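Local atomic coordinates of alanine racemase (Enterococcus faecalis, PDB entry 3E6E), a protein that belongs to the two-domain alanine racemase family, pairing a TIM-barrel N-terminal domain with a mainly beta C-terminal domain, and forms a two-chain assembly. Residues T135-K149 against Q184-E196. The protein carries 1 engineered substitution. Residues are numbered along the deposited sequence; the frame is centred on the assembly and turned at random.
Sequences TGMGRIGFLTPEETK and QAGRFKAVLAVLE. With DCS (D-[3-hydroxy-2-methyl-5-phosphonooxymethyl-pyridin-4-ylmethyl]-N,O-cycloserylamide), chain D.
Thr135 packs against helix 179-193 at Gln184, Arg187 and Phe188. Its side chain lies across that of Gln184 at about a right angle, and its CG2 comes to the edge of the Phe188 ring, 4.2 Å from Phe188 CB. OG1 is hydrogen-bonded to Thr168. Gln184 passes over Gly136, bringing its CD to 3.4 Å from Gly136 CA. Farther along, Pro145 rests on the helix where the backbones come closest, its CA 4.2 Å from Val191 CA. The proline ring touches Ala190 with CG, while its CB meets Val191 CA and Val194 CG2. In the eight-stranded parallel barrel of the TIM-barrel domain, this is packing between neighbouring outer helices: helix 145-158 follows strand 129-132, helix 179-193 follows strand 165-167, and their short segments run 8.5 Å apart at 40°. One turn on, Thr148 OG1 lies 3.3 Å from Val191 CG1. With chi1 at 89°, this hydroxyl turns back to donate to Pro145 O in the carbonyl plane, on a lone pair, which holds it against the valine. Buried Leu195 brings CD2 to Thr148 and the CA of Lys149. The solvent side lies at Lys149 and Val194, both partly exposed. Lys149 sends its bent chain across Val194 at about a right angle, CE 3.4 Å from Val194 CG1. On another margin Arg187 runs extended past Thr135 O, with CD 3.2 Å from that oxygen, to a salt bridge with Glu263 of the second subunit. The loop between the two packed regions leaves the helix and carries Arg139 to DCS, where NH1 donates to the ligand's O3 at 3.1 Å and NH2 makes a weak bond to its O.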
loop_
_atom_site.group_PDB
_atom_site.type_symbol
_atom_site.label_atom_id
_atom_site.label_comp_id
_atom_site.label_asym_id
_atom_site.label_seq_id
_atom_site.Cartn_x
_atom_site.Cartn_y
_atom_site.Cartn_z
ATOM N N THR A 135 -16.872 -22.611 -11.097
ATOM C CA THR A 135 -16.687 -23.520 -12.217
ATOM C C THR A 135 -15.219 -23.855 -12.444
ATOM O O THR A 135 -14.855 -24.545 -13.400
ATOM C CB THR A 135 -17.265 -22.873 -13.488
ATOM O OG1 THR A 135 -16.624 -21.608 -13.720
ATOM C CG2 THR A 135 -18.764 -22.638 -13.311
ATOM N N GLY A 136 -14.368 -23.358 -11.552
ATOM C CA GLY A 136 -12.979 -23.102 -11.883
ATOM C C GLY A 136 -12.456 -21.830 -11.243
ATOM O O GLY A 136 -13.053 -20.763 -11.382
ATOM N N MET A 137 -11.334 -21.945 -10.540
ATOM C CA MET A 137 -10.734 -20.803 -9.862
ATOM C C MET A 137 -10.921 -20.896 -8.352
ATOM O O MET A 137 -10.102 -20.394 -7.583
ATOM C CB MET A 137 -11.330 -19.495 -10.387
ATOM C CG MET A 137 -11.208 -18.326 -9.421
ATOM S SD MET A 137 -9.801 -17.262 -9.793
ATOM C CE MET A 137 -9.781 -16.210 -8.343
ATOM N N GLY A 138 -12.005 -21.543 -7.935
ATOM C CA GLY A 138 -12.107 -22.065 -6.584
ATOM C C GLY A 138 -11.902 -20.995 -5.531
ATOM O O GLY A 138 -10.935 -21.037 -4.769
ATOM N N ARG A 139 -12.815 -20.030 -5.488
ATOM C CA ARG A 139 -12.844 -19.051 -4.409
ATOM C C ARG A 139 -14.231 -18.989 -3.755
ATOM O O ARG A 139 -14.337 -19.117 -2.540
ATOM C CB ARG A 139 -12.436 -17.668 -4.926
ATOM C CG ARG A 139 -13.280 -17.195 -6.078
ATOM C CD ARG A 139 -13.451 -15.701 -6.028
ATOM N NE ARG A 139 -12.192 -15.000 -6.215
ATOM C CZ ARG A 139 -12.060 -13.953 -7.018
ATOM N NH1 ARG A 139 -13.113 -13.507 -7.691
ATOM N NH2 ARG A 139 -10.881 -13.363 -7.160
ATOM N N ILE A 140 -15.283 -18.780 -4.549
ATOM C CA ILE A 140 -16.660 -18.735 -4.031
ATOM C C ILE A 140 -17.659 -19.157 -5.099
ATOM O O ILE A 140 -17.374 -19.061 -6.296
ATOM C CB ILE A 140 -17.105 -17.326 -3.583
ATOM C CG1 ILE A 140 -16.959 -16.346 -4.750
ATOM C CG2 ILE A 140 -16.357 -16.902 -2.341
ATOM C CD1 ILE A 140 -17.665 -15.022 -4.522
ATOM N N GLY A 141 -18.834 -19.605 -4.657
ATOM C CA GLY A 141 -19.873 -20.005 -5.591
ATOM C C GLY A 141 -20.377 -21.427 -5.463
ATOM O O GLY A 141 -19.757 -22.263 -4.801
ATOM N N PHE A 142 -21.516 -21.693 -6.103
ATOM C CA PHE A 142 -22.128 -23.016 -6.094
ATOM C C PHE A 142 -21.311 -23.921 -6.992
ATOM O O PHE A 142 -20.993 -23.547 -8.128
ATOM C CB PHE A 142 -23.569 -22.960 -6.620
ATOM C CG PHE A 142 -24.491 -22.113 -5.787
ATOM C CD1 PHE A 142 -24.906 -20.862 -6.235
ATOM C CD2 PHE A 142 -24.915 -22.550 -4.533
ATOM C CE1 PHE A 142 -25.724 -20.057 -5.445
ATOM C CE2 PHE A 142 -25.733 -21.753 -3.734
ATOM C CZ PHE A 142 -26.137 -20.502 -4.190
ATOM N N LEU A 143 -20.986 -25.111 -6.489
ATOM C CA LEU A 143 -20.194 -26.069 -7.250
ATOM C C LEU A 143 -20.935 -26.865 -8.337
ATOM O O LEU A 143 -20.374 -27.123 -9.395
ATOM C CB LEU A 143 -19.493 -27.035 -6.292
ATOM C CG LEU A 143 -18.307 -26.462 -5.502
ATOM C CD1 LEU A 143 -18.747 -25.258 -4.691
ATOM C CD2 LEU A 143 -17.749 -27.522 -4.582
ATOM N N THR A 144 -22.190 -27.241 -8.100
ATOM C CA THR A 144 -22.935 -28.036 -9.087
ATOM C C THR A 144 -24.202 -27.405 -9.650
ATOM O O THR A 144 -24.793 -26.520 -9.032
ATOM C CB THR A 144 -23.371 -29.382 -8.498
ATOM O OG1 THR A 144 -24.295 -29.142 -7.433
ATOM C CG2 THR A 144 -22.172 -30.167 -7.975
ATOM N N PRO A 145 -24.645 -27.881 -10.830
ATOM C CA PRO A 145 -25.848 -27.416 -11.538
ATOM C C PRO A 145 -27.110 -27.510 -10.675
ATOM O O PRO A 145 -27.862 -26.539 -10.545
ATOM C CB PRO A 145 -25.930 -28.351 -12.742
ATOM C CG PRO A 145 -24.495 -28.697 -12.999
ATOM C CD PRO A 145 -23.956 -28.924 -11.611
ATOM N N GLU A 146 -27.339 -28.683 -10.087
ATOM C CA GLU A 146 -28.508 -28.884 -9.239
ATOM C C GLU A 146 -28.517 -27.899 -8.081
ATOM O O GLU A 146 -29.573 -27.424 -7.668
ATOM C CB GLU A 146 -28.552 -30.316 -8.694
ATOM C CG GLU A 146 -27.291 -30.783 -7.987
ATOM C CD GLU A 146 -26.228 -31.337 -8.939
ATOM O OE1 GLU A 146 -25.270 -31.975 -8.438
ATOM O OE2 GLU A 146 -26.347 -31.139 -10.176
ATOM N N GLU A 147 -27.332 -27.596 -7.564
ATOM C CA GLU A 147 -27.196 -26.661 -6.460
ATOM C C GLU A 147 -27.682 -25.278 -6.858
ATOM O O GLU A 147 -28.340 -24.589 -6.074
ATOM C CB GLU A 147 -25.736 -26.576 -6.015
ATOM C CG GLU A 147 -25.336 -27.657 -5.043
ATOM C CD GLU A 147 -23.948 -27.435 -4.458
ATOM O OE1 GLU A 147 -23.595 -26.257 -4.192
ATOM O OE2 GLU A 147 -23.221 -28.440 -4.246
ATOM N N THR A 148 -27.351 -24.872 -8.078
ATOM C CA THR A 148 -27.765 -23.565 -8.550
ATOM C C THR A 148 -29.249 -23.610 -8.886
ATOM O O THR A 148 -29.969 -22.629 -8.678
ATOM C CB THR A 148 -26.958 -23.132 -9.789
ATOM O OG1 THR A 148 -27.610 -23.584 -10.976
ATOM C CG2 THR A 148 -25.563 -23.723 -9.734
ATOM N N LYS A 149 -29.696 -24.756 -9.398
ATOM C CA LYS A 149 -31.104 -24.964 -9.738
ATOM C C LYS A 149 -31.921 -24.753 -8.479
ATOM O O LYS A 149 -32.968 -24.113 -8.507
ATOM C CB LYS A 149 -31.332 -26.388 -10.245
ATOM C CG LYS A 149 -32.798 -26.807 -10.312
ATOM C CD LYS A 149 -33.534 -26.167 -11.475
ATOM C CE LYS A 149 -34.100 -27.235 -12.408
ATOM N NZ LYS A 149 -34.939 -28.222 -11.668
ATOM N N GLN A 184 -13.999 -24.513 -17.794
ATOM C CA GLN A 184 -14.901 -23.669 -17.014
ATOM C C GLN A 184 -16.118 -23.306 -17.838
ATOM O O GLN A 184 -17.236 -23.355 -17.348
ATOM C CB GLN A 184 -14.199 -22.398 -16.524
ATOM C CG GLN A 184 -13.161 -22.659 -15.434
ATOM C CD GLN A 184 -12.651 -21.387 -14.795
ATOM O OE1 GLN A 184 -13.400 -20.670 -14.130
ATOM N NE2 GLN A 184 -11.367 -21.101 -14.995
ATOM N N ALA A 185 -15.902 -22.953 -19.096
ATOM C CA ALA A 185 -17.013 -22.604 -19.963
ATOM C C ALA A 185 -18.001 -23.777 -20.003
ATOM O O ALA A 185 -19.221 -23.588 -19.917
ATOM C CB ALA A 185 -16.499 -22.288 -21.358
ATOM N N GLY A 186 -17.458 -24.985 -20.124
ATOM C CA GLY A 186 -18.290 -26.170 -20.155
ATOM C C GLY A 186 -19.166 -26.279 -18.917
ATOM O O GLY A 186 -20.390 -26.315 -19.025
ATOM N N ARG A 187 -18.548 -26.322 -17.741
ATOM C CA ARG A 187 -19.284 -26.426 -16.489
ATOM C C ARG A 187 -20.354 -25.345 -16.353
ATOM O O ARG A 187 -21.404 -25.577 -15.758
ATOM C CB ARG A 187 -18.332 -26.336 -15.288
ATOM C CG ARG A 187 -17.352 -27.503 -15.121
ATOM C CD ARG A 187 -16.486 -27.312 -13.869
ATOM N NE ARG A 187 -15.473 -28.359 -13.709
ATOM C CZ ARG A 187 -14.596 -28.414 -12.704
ATOM N NH1 ARG A 187 -14.600 -27.478 -11.761
ATOM N NH2 ARG A 187 -13.723 -29.412 -12.632
ATOM N N PHE A 188 -20.096 -24.162 -16.898
ATOM C CA PHE A 188 -21.067 -23.084 -16.794
ATOM C C PHE A 188 -22.189 -23.275 -17.795
ATOM O O PHE A 188 -23.253 -22.662 -17.670
ATOM C CB PHE A 188 -20.411 -21.721 -17.022
ATOM C CG PHE A 188 -21.316 -20.563 -16.700
ATOM C CD1 PHE A 188 -21.721 -20.324 -15.392
ATOM C CD2 PHE A 188 -21.784 -19.735 -17.702
ATOM C CE1 PHE A 188 -22.582 -19.276 -15.094
ATOM C CE2 PHE A 188 -22.641 -18.689 -17.415
ATOM C CZ PHE A 188 -23.043 -18.458 -16.116
ATOM N N LYS A 189 -21.949 -24.102 -18.807
ATOM C CA LYS A 189 -22.986 -24.363 -19.794
ATOM C C LYS A 189 -23.981 -25.286 -19.104
ATOM O O LYS A 189 -25.191 -25.068 -19.152
ATOM C CB LYS A 189 -22.416 -25.039 -21.043
ATOM C CG LYS A 189 -23.337 -24.918 -22.244
ATOM C CD LYS A 189 -22.835 -25.631 -23.505
ATOM C CE LYS A 189 -21.632 -24.939 -24.160
ATOM N NZ LYS A 189 -20.291 -25.314 -23.584
ATOM N N ALA A 190 -23.449 -26.298 -18.424
ATOM C CA ALA A 190 -24.267 -27.262 -17.708
ATOM C C ALA A 190 -25.195 -26.550 -16.741
ATOM O O ALA A 190 -26.405 -26.781 -16.733
ATOM C CB ALA A 190 -23.377 -28.229 -16.951
ATOM N N VAL A 191 -24.620 -25.672 -15.945
ATOM C CA VAL A 191 -25.352 -24.921 -14.932
ATOM C C VAL A 191 -26.582 -24.246 -15.529
ATOM O O VAL A 191 -27.699 -24.390 -14.993
ATOM C CB VAL A 191 -24.463 -23.853 -14.269
ATOM C CG1 VAL A 191 -25.274 -23.018 -13.291
ATOM C CG2 VAL A 191 -23.279 -24.503 -13.572
ATOM N N LEU A 192 -26.380 -23.469 -16.574
ATOM C CA LEU A 192 -27.465 -22.751 -17.224
ATOM C C LEU A 192 -28.401 -23.712 -17.948
ATOM O O LEU A 192 -29.541 -23.352 -18.270
ATOM C CB LEU A 192 -26.904 -21.730 -18.226
ATOM C CG LEU A 192 -25.983 -20.635 -17.678
ATOM C CD1 LEU A 192 -25.656 -19.648 -18.785
ATOM C CD2 LEU A 192 -26.658 -19.920 -16.528
ATOM N N ALA A 193 -27.913 -24.931 -18.185
ATOM C CA ALA A 193 -28.663 -25.963 -18.904
ATOM C C ALA A 193 -29.859 -26.551 -18.149
ATOM O O ALA A 193 -30.800 -27.074 -18.751
ATOM C CB ALA A 193 -27.714 -27.088 -19.318
ATOM N N VAL A 194 -29.835 -26.465 -16.832
ATOM C CA VAL A 194 -30.927 -27.011 -16.069
ATOM C C VAL A 194 -31.924 -25.939 -15.650
ATOM O O VAL A 194 -32.971 -26.239 -15.088
ATOM C CB VAL A 194 -30.398 -27.748 -14.848
ATOM C CG1 VAL A 194 -31.525 -28.539 -14.198
ATOM C CG2 VAL A 194 -29.267 -28.676 -15.268
ATOM N N LEU A 195 -31.612 -24.685 -15.940
ATOM C CA LEU A 195 -32.511 -23.596 -15.589
ATOM C C LEU A 195 -33.398 -23.275 -16.774
ATOM O O LEU A 195 -32.928 -22.755 -17.784
ATOM C CB LEU A 195 -31.718 -22.343 -15.225
ATOM C CG LEU A 195 -30.599 -22.458 -14.198
ATOM C CD1 LEU A 195 -30.007 -21.077 -13.965
ATOM C CD2 LEU A 195 -31.131 -23.029 -12.911
ATOM N N GLU A 196 -34.681 -23.583 -16.677
ATOM C CA GLU A 196 -35.563 -23.263 -17.792
ATOM C C GLU A 196 -35.941 -21.797 -17.629
ATOM O O GLU A 196 -37.106 -21.469 -17.413
ATOM C CB GLU A 196 -36.820 -24.145 -17.785
ATOM C CG GLU A 196 -36.575 -25.657 -17.986
ATOM C CD GLU A 196 -35.795 -26.007 -19.266
ATOM O OE1 GLU A 196 -35.984 -25.339 -20.309
ATOM O OE2 GLU A 196 -35.000 -26.977 -19.230
HETATM N N1 DCS D . -15.118 -10.156 -12.077
HETATM C C2 DCS D . -14.771 -10.684 -10.791
HETATM C C2A DCS D . -15.692 -11.646 -10.065
HETATM C C3 DCS D . -13.550 -10.285 -10.236
HETATM O O3 DCS D . -13.149 -10.734 -9.026
HETATM C C4 DCS D . -12.709 -9.362 -10.983
HETATM C C4A DCS D . -11.381 -8.926 -10.398
HETATM C C5 DCS D . -13.159 -8.884 -12.292
HETATM C C6 DCS D . -14.344 -9.290 -12.797
HETATM C C5A DCS D . -12.355 -7.933 -13.144
HETATM O O4P DCS D . -11.168 -8.602 -13.577
HETATM P P DCS D . -10.035 -7.966 -14.499
HETATM O O1P DCS D . -10.668 -7.630 -15.760
HETATM O O2P DCS D . -9.485 -6.792 -13.827
HETATM O O3P DCS D . -9.009 -8.984 -14.697
HETATM N N DCS D . -10.504 -10.135 -10.125
HETATM C CA DCS D . -9.220 -9.986 -9.580
HETATM C C DCS D . -8.857 -10.261 -8.228
HETATM O O DCS D . -9.702 -10.679 -7.242
HETATM N ND DCS D . -7.571 -10.048 -8.090
HETATM O OG DCS D . -7.062 -9.634 -9.304
HETATM C CB DCS D . -8.068 -9.596 -10.203
#